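PDB 1Z6N: thioredoxin family protein from Pseudomonas aeruginosa, which is of unknown function but has a thioredoxin-type fold and a CxxC pair at a helix start, consistent with a role in thiol-disulfide chemistry, and can bind magnesium. Local coordinates for residues M1-Y4 with A5-F8; H20-A23 with T24-G27; R130-A133 with V134-G138. All coordinates share one frame; numbering follows the deposited sequence.

Contact 1 of 3, residues M1-Y4 with A5-F8; sequences MASY and AELF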
loop_
_atom_site.group_PDB
_atom_site.type_symbol
_atom_site.label_atom_id
_atom_site.label_comp_id
_atom_site.label_asym_id
_atom_site.label_seq_id
_atom_site.Cartn_x
_atom_site.Cartn_y
_atom_site.Cartn_z
ATOM N N MET A 1 18.005 -5.850 15.127
ATOM C CA MET A 1 16.660 -5.406 14.619
ATOM C C MET A 1 16.835 -4.077 13.883
ATOM O O MET A 1 17.169 -3.069 14.514
ATOM C CB MET A 1 15.696 -5.254 15.818
ATOM C CG MET A 1 14.247 -4.863 15.495
ATOM S SD MET A 1 13.201 -4.558 16.962
ATOM C CE MET A 1 13.865 -3.016 17.531
ATOM N N ALA A 2 16.640 -4.067 12.559
ATOM C CA ALA A 2 16.786 -2.811 11.802
ATOM C C ALA A 2 15.689 -1.830 12.216
ATOM O O ALA A 2 14.563 -2.255 12.475
ATOM C CB ALA A 2 16.734 -3.062 10.293
ATOM N N SER A 3 16.012 -0.536 12.291
ATOM C CA SER A 3 14.981 0.466 12.588
ATOM C C SER A 3 14.055 0.605 11.375
ATOM O O SER A 3 14.417 0.237 10.250
ATOM C CB SER A 3 15.599 1.824 12.921
ATOM O OG SER A 3 16.227 2.359 11.751
ATOM N N TYR A 4 12.866 1.163 11.584
ATOM C CA TYR A 4 11.998 1.459 10.448
ATOM C C TYR A 4 12.672 2.430 9.471
ATOM O O TYR A 4 12.491 2.325 8.250
ATOM C CB TYR A 4 10.662 2.044 10.903
ATOM C CG TYR A 4 9.786 1.049 11.628
ATOM C CD1 TYR A 4 9.499 -0.186 11.074
ATOM C CD2 TYR A 4 9.232 1.358 12.863
ATOM C CE1 TYR A 4 8.683 -1.109 11.727
ATOM C CE2 TYR A 4 8.408 0.446 13.534
ATOM C CZ TYR A 4 8.137 -0.785 12.958
ATOM O OH TYR A 4 7.341 -1.705 13.597
ATOM N N ALA A 5 13.448 3.375 10.002
ATOM C CA ALA A 5 14.177 4.322 9.136
ATOM C C ALA A 5 15.171 3.585 8.250
ATOM O O ALA A 5 15.252 3.859 7.058
ATOM C CB ALA A 5 14.873 5.395 9.977
ATOM N N GLU A 6 15.890 2.625 8.832
ATOM C CA GLU A 6 16.859 1.823 8.081
ATOM C C GLU A 6 16.183 0.980 6.996
ATOM O O GLU A 6 16.664 0.898 5.854
ATOM C CB GLU A 6 17.682 0.935 9.029
ATOM C CG GLU A 6 18.667 1.752 9.852
ATOM C CD GLU A 6 19.387 0.963 10.924
ATOM O OE1 GLU A 6 18.852 -0.049 11.431
ATOM O OE2 GLU A 6 20.512 1.385 11.287
ATOM N N LEU A 7 15.056 0.362 7.344
ATOM C CA LEU A 7 14.310 -0.433 6.371
ATOM C C LEU A 7 13.708 0.437 5.287
ATOM O O LEU A 7 13.784 0.110 4.098
ATOM C CB LEU A 7 13.180 -1.205 7.060
ATOM C CG LEU A 7 13.675 -2.285 8.032
ATOM C CD1 LEU A 7 12.518 -2.841 8.850
ATOM C CD2 LEU A 7 14.374 -3.420 7.248
ATOM N N PHE A 8 13.116 1.564 5.677
ATOM C CA PHE A 8 12.583 2.489 4.663
ATOM C C PHE A 8 13.658 2.961 3.672
ATOM O O PHE A 8 13.436 3.039 2.444
ATOM C CB PHE A 8 11.894 3.686 5.340
ATOM C CG PHE A 8 11.074 4.519 4.393
ATOM C CD1 PHE A 8 9.744 4.195 4.135
ATOM C CD2 PHE A 8 11.635 5.619 3.750
ATOM C CE1 PHE A 8 8.981 4.939 3.243
ATOM C CE2 PHE A 8 10.864 6.375 2.866
ATOM C CZ PHE A 8 9.540 6.026 2.610
HETATM O O HOH W 1 19.467 -0.671 13.831
#

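Contact 2 of 3, residues H20-A23 with T24-G27; sequences HGLA and TEQG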
loop_
_atom_site.group_PDB
_atom_site.type_symbol
_atom_site.label_atom_id
_atom_site.label_comp_id
_atom_site.label_asym_id
_atom_site.label_seq_id
_atom_site.Cartn_x
_atom_site.Cartn_y
_atom_site.Cartn_z
ATOM N N HIS A 20 11.242 -4.298 -11.812
ATOM C CA HIS A 20 11.820 -5.647 -11.640
ATOM C C HIS A 20 10.797 -6.741 -11.928
ATOM O O HIS A 20 11.129 -7.934 -11.823
ATOM C CB HIS A 20 12.363 -5.891 -10.230
ATOM C CG HIS A 20 13.436 -4.940 -9.814
ATOM N ND1 HIS A 20 14.633 -4.832 -10.480
ATOM C CD2 HIS A 20 13.500 -4.070 -8.776
ATOM C CE1 HIS A 20 15.384 -3.917 -9.887
ATOM N NE2 HIS A 20 14.711 -3.428 -8.862
ATOM N N GLY A 21 9.563 -6.367 -12.248
ATOM C CA GLY A 21 8.537 -7.383 -12.479
ATOM C C GLY A 21 8.645 -8.043 -13.839
ATOM O O GLY A 21 9.254 -7.520 -14.762
ATOM N N LEU A 22 8.034 -9.216 -13.958
ATOM C CA LEU A 22 7.780 -9.785 -15.280
ATOM C C LEU A 22 6.903 -8.819 -16.097
ATOM O O LEU A 22 6.092 -8.076 -15.517
ATOM C CB LEU A 22 7.103 -11.159 -15.169
ATOM C CG LEU A 22 7.905 -12.275 -14.498
ATOM C CD1 LEU A 22 6.976 -13.450 -14.229
ATOM C CD2 LEU A 22 9.111 -12.702 -15.336
ATOM N N ALA A 23 7.045 -8.841 -17.427
ATOM C CA ALA A 23 6.216 -7.979 -18.276
ATOM C C ALA A 23 4.718 -8.109 -17.966
ATOM O O ALA A 23 3.983 -7.111 -17.919
ATOM C CB ALA A 23 6.472 -8.310 -19.723
ATOM N N THR A 24 4.256 -9.337 -17.740
ATOM C CA THR A 24 2.839 -9.561 -17.428
ATOM C C THR A 24 2.406 -8.875 -16.138
ATOM O O THR A 24 1.278 -8.385 -16.033
ATOM C CB THR A 24 2.511 -11.052 -17.302
ATOM O OG1 THR A 24 3.462 -11.668 -16.425
ATOM C CG2 THR A 24 2.556 -11.723 -18.674
ATOM N N GLU A 25 3.309 -8.855 -15.154
ATOM C CA GLU A 25 3.021 -8.227 -13.878
ATOM C C GLU A 25 3.044 -6.708 -14.033
ATOM O O GLU A 25 2.195 -6.007 -13.451
ATOM C CB GLU A 25 4.057 -8.657 -12.833
ATOM C CG GLU A 25 4.122 -10.168 -12.616
ATOM C CD GLU A 25 5.379 -10.650 -11.885
ATOM O OE1 GLU A 25 6.343 -9.869 -11.713
ATOM O OE2 GLU A 25 5.396 -11.854 -11.532
ATOM N N GLN A 26 4.003 -6.201 -14.817
ATOM C CA GLN A 26 4.031 -4.771 -15.119
ATOM C C GLN A 26 2.746 -4.335 -15.815
ATOM O O GLN A 26 2.223 -3.274 -15.517
ATOM C CB GLN A 26 5.226 -4.408 -15.993
ATOM C CG GLN A 26 6.574 -4.692 -15.343
ATOM C CD GLN A 26 7.713 -4.452 -16.308
ATOM O OE1 GLN A 26 7.574 -3.713 -17.295
ATOM N NE2 GLN A 26 8.829 -5.110 -16.075
ATOM N N GLY A 27 2.257 -5.168 -16.730
ATOM C CA GLY A 27 1.022 -4.875 -17.466
ATOM C C GLY A 27 -0.159 -4.797 -16.519
ATOM O O GLY A 27 -0.994 -3.884 -16.622
#

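Contact 3 of 3, residues R130-A133 with V134-G138; sequences RPQA and VLDGG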
loop_
_atom_site.group_PDB
_atom_site.type_symbol
_atom_site.label_atom_id
_atom_site.label_comp_id
_atom_site.label_asym_id
_atom_site.label_seq_id
_atom_site.Cartn_x
_atom_site.Cartn_y
_atom_site.Cartn_z
ATOM N N ARG A 130 -5.416 -6.882 1.933
ATOM C CA ARG A 130 -6.581 -6.417 1.193
ATOM C C ARG A 130 -7.317 -5.357 2.002
ATOM O O ARG A 130 -7.213 -5.362 3.229
ATOM C CB ARG A 130 -7.525 -7.589 0.908
ATOM C CG ARG A 130 -6.907 -8.566 -0.043
ATOM C CD ARG A 130 -7.750 -9.808 -0.223
ATOM N NE ARG A 130 -6.945 -10.779 -0.951
ATOM C CZ ARG A 130 -6.893 -12.084 -0.709
ATOM N NH1 ARG A 130 -7.635 -12.633 0.254
ATOM N NH2 ARG A 130 -6.083 -12.845 -1.439
ATOM N N PRO A 131 -8.051 -4.446 1.321
ATOM C CA PRO A 131 -8.833 -3.451 2.065
ATOM C C PRO A 131 -9.896 -4.080 2.956
ATOM O O PRO A 131 -10.385 -5.177 2.677
ATOM C CB PRO A 131 -9.473 -2.578 0.973
ATOM C CG PRO A 131 -8.668 -2.853 -0.276
ATOM C CD PRO A 131 -8.149 -4.257 -0.143
ATOM N N GLN A 132 -10.262 -3.357 4.007
ATOM C CA GLN A 132 -11.262 -3.832 4.968
ATOM C C GLN A 132 -12.584 -4.214 4.288
ATOM O O GLN A 132 -13.252 -5.175 4.699
ATOM C CB GLN A 132 -11.504 -2.783 6.068
ATOM C CG GLN A 132 -12.319 -3.321 7.268
ATOM C CD GLN A 132 -11.609 -4.493 7.925
ATOM O OE1 GLN A 132 -10.457 -4.374 8.358
ATOM N NE2 GLN A 132 -12.294 -5.629 8.002
ATOM N N ALA A 133 -12.981 -3.459 3.263
ATOM C CA ALA A 133 -14.264 -3.730 2.588
ATOM C C ALA A 133 -14.215 -5.069 1.853
ATOM O O ALA A 133 -15.235 -5.745 1.709
ATOM C CB ALA A 133 -14.647 -2.599 1.618
ATOM N N VAL A 134 -13.010 -5.450 1.419
ATOM C CA VAL A 134 -12.797 -6.741 0.753
ATOM C C VAL A 134 -12.772 -7.878 1.777
ATOM O O VAL A 134 -13.425 -8.899 1.587
ATOM C CB VAL A 134 -11.545 -6.737 -0.137
ATOM C CG1 VAL A 134 -11.365 -8.100 -0.788
ATOM C CG2 VAL A 134 -11.696 -5.666 -1.203
ATOM N N LEU A 135 -12.030 -7.686 2.868
ATOM C CA LEU A 135 -12.080 -8.621 3.991
ATOM C C LEU A 135 -13.521 -8.846 4.424
ATOM O O LEU A 135 -13.954 -9.993 4.601
ATOM C CB LEU A 135 -11.240 -8.127 5.177
ATOM C CG LEU A 135 -9.765 -7.862 4.860
ATOM C CD1 LEU A 135 -9.014 -7.402 6.104
ATOM C CD2 LEU A 135 -9.095 -9.090 4.234
ATOM N N ASP A 136 -14.268 -7.749 4.582
ATOM C CA ASP A 136 -15.674 -7.815 5.003
ATOM C C ASP A 136 -16.565 -8.560 4.002
ATOM O O ASP A 136 -17.439 -9.333 4.402
ATOM C CB ASP A 136 -16.245 -6.408 5.228
ATOM C CG ASP A 136 -15.697 -5.731 6.473
ATOM O OD1 ASP A 136 -14.849 -6.328 7.176
ATOM O OD2 ASP A 136 -16.166 -4.600 6.773
ATOM N N GLY A 137 -16.346 -8.310 2.713
ATOM C CA GLY A 137 -17.200 -8.878 1.671
ATOM C C GLY A 137 -17.028 -10.373 1.517
ATOM O O GLY A 137 -17.933 -11.067 1.046
ATOM N N GLY A 138 -15.844 -10.862 1.890
ATOM C CA GLY A 138 -15.526 -12.282 1.800
ATOM C C GLY A 138 -15.383 -12.791 0.370
ATOM O O GLY A 138 -15.179 -12.002 -0.557
#

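Contact 1 of 3, residues M1-Y4 with A5-F8
Ser3 and Glu6 meet where an extended N-terminal lead turns into helix 4-10, their CA atoms 5.1 Å apart. The change of course is sharp: Ala2 and Ser3 keep extended backbone angles, whereas Tyr4 to Phe8 are helical. Two carbonyls of the lead and first turn take the earliest helical bonds, Leu7 N to Ser3 O at 3.0 Å and Phe8 N to Tyr4 O at 2.8 Å.

Side chains complete this helix start reciprocally. Ser3 is the N-cap; its OG, held between its own backbone N and carbonyl carbon (chi1 67°), leans toward the first turn and accepts from Glu6 N at 3.0 Å. In return the Glu6 chain, extended beyond CG, runs back along the serine and brings OE1 to 3.0 Å from Ser3 N, in a fairly straight bond that reaches the carboxylate on its anti side, 31° out of plane. The pair is a textbook capping box, each residue's side chain accepting from the other's backbone N-H, so that two N-H groups at the helix start are satisfied locally. A water donates to Glu6 OE1 at 2.6 Å, giving that oxygen two donors; the same water makes a weak link to Met1 O. Such donors, together with the nearby helix start, would probably favour the charged carboxylate.

Beside the polar cap lies a small apolar patch, where Ala2 CB meets Leu7 CD2 at 3.9 Å. Leu7 continues inward onto Leu59 of strand 56-61. Tyr4 turns its ring away from the capping box toward the sheet, against Leu115 and Leu117 of strand 113-117, and makes a cation-pi contact with Arg103.

Contact 2 of 3, residues H20-A23 with T24-G27
Leu22 is held at both its backbone N-H and its carbonyl oxygen by the first turn of helix 23-39, and the closely packed part of the contact lies here and at Gly21. Leu22 O takes the regular helical bond from Gln26 N at 2.9 Å, and a weak, strongly bent one from Glu25 N. Leu22 N donates to Glu25 OE1, also at 2.9 Å, approaching from well above the carboxylate plane, 59° out of it. Leu22 is the N-cap residue but has no polar side chain to offer, so only the glutamate half of a capping box is present, Glu25 OE1 accepting from Leu22 N.

Glu25 reaches this place because CG stands beside its own backbone N (chi1 -58°) and the chain beyond is extended. The carboxylate thereby comes against the leucine, with OE2 3.5 Å from Leu22 CD1 and OE1 3.4 Å from Gly21 CA. Gln26, also extended, passes alongside Leu22 O and carries NE2 to Gly21 O at 2.8 Å; this bond is bent and meets the oxygen above the carbonyl plane.

Ala23 and Thr24 form the looser, solvent-facing side, where Thr24 OG1 comes no nearer to the leucine than 3.9 Å from Leu22 CB. Leu22 itself remains exposed despite the carboxylate beside it.

The turn joins the loop after helix 14-19 to the long helix 23-39. His20, where the loop leaves helix 14-19, hydrogen-bonds through NE2 to Glu12, while Glu25 also touches Met64 and Trp65, in the loop between strand 56-61 and helix 67-82.

Contact 3 of 3, residues R130-A133 with V134-G138
Pro131 O, the carbonyl of the N-cap residue, receives two backbone N-H groups of helix 132-137: Leu135 N at 3.0 Å in a straight bond, and Val134 N in a weak, bent one. The shared oxygen fixes the first turn, and two further bonds continue it, Asp136 N to Gln132 O at 2.8 Å and Gly137 N to Ala133 O.

Over this backbone Gln132 and Asp136, one turn apart, join side chains on the exposed flank. Gln132 NE2 donates to Asp136 OD1 at 2.8 Å, with the oxygen lying in the amide plane of the glutamine. The carboxylate is met differently, from above its own plane and 40° out of it, the two flat groups being turned 51° against each other. In the glutamine, CG stands anti to the backbone N and the chain bends at chi2 (60°), which brings the amide back to the aspartate. This i to i+4 side-chain bond lies at the surface of a short helix that ends at Gly137, Gly138 leaving it with positive phi.

Another flank is apolar. Val134 packs beside Pro131, CG2 to CD at 4.0 Å, the two side chains pointing the same way. Its other methyl, CG1, lies 4.0 Å from CD of Arg130, whose extended chain crosses the valine at about a right angle. Leu135 lies between Gln132, which crosses it at about a right angle, and Arg130 CB.

Beyond the apolar part of its chain, Arg130 directs NE into a salt bridge with Asp68 of helix 67-82. Tyr145 of helix 139-146 covers Arg130, Pro131 and Val134, while helix 151-164 closes over Pro131 and Ala133 through His153, and its Asp157 accepts from Gln132 N.

All three contacts lie at helix starts, yet each finishes its helix differently. Contacts 1 and 2 are capped locally by a glutamate: contact 1 has a reciprocal serine-glutamate box, while contact 2 keeps only the glutamate half and adds a glutamine bond. Contact 3, with proline at the N-cap, borrows Asp157 from helix 151-164 and adds a side-chain pair along the helix. Contacts 1 and 2 are surface sites, whereas contact 3 is partly buried against two C-terminal helices. They share no helix and nowhere touch: contacts 1 and 3 lie on opposite sides of the chain's centre, with centres about 29 Å apart, and the centres of contacts 2 and 3 are about 26 Å apart.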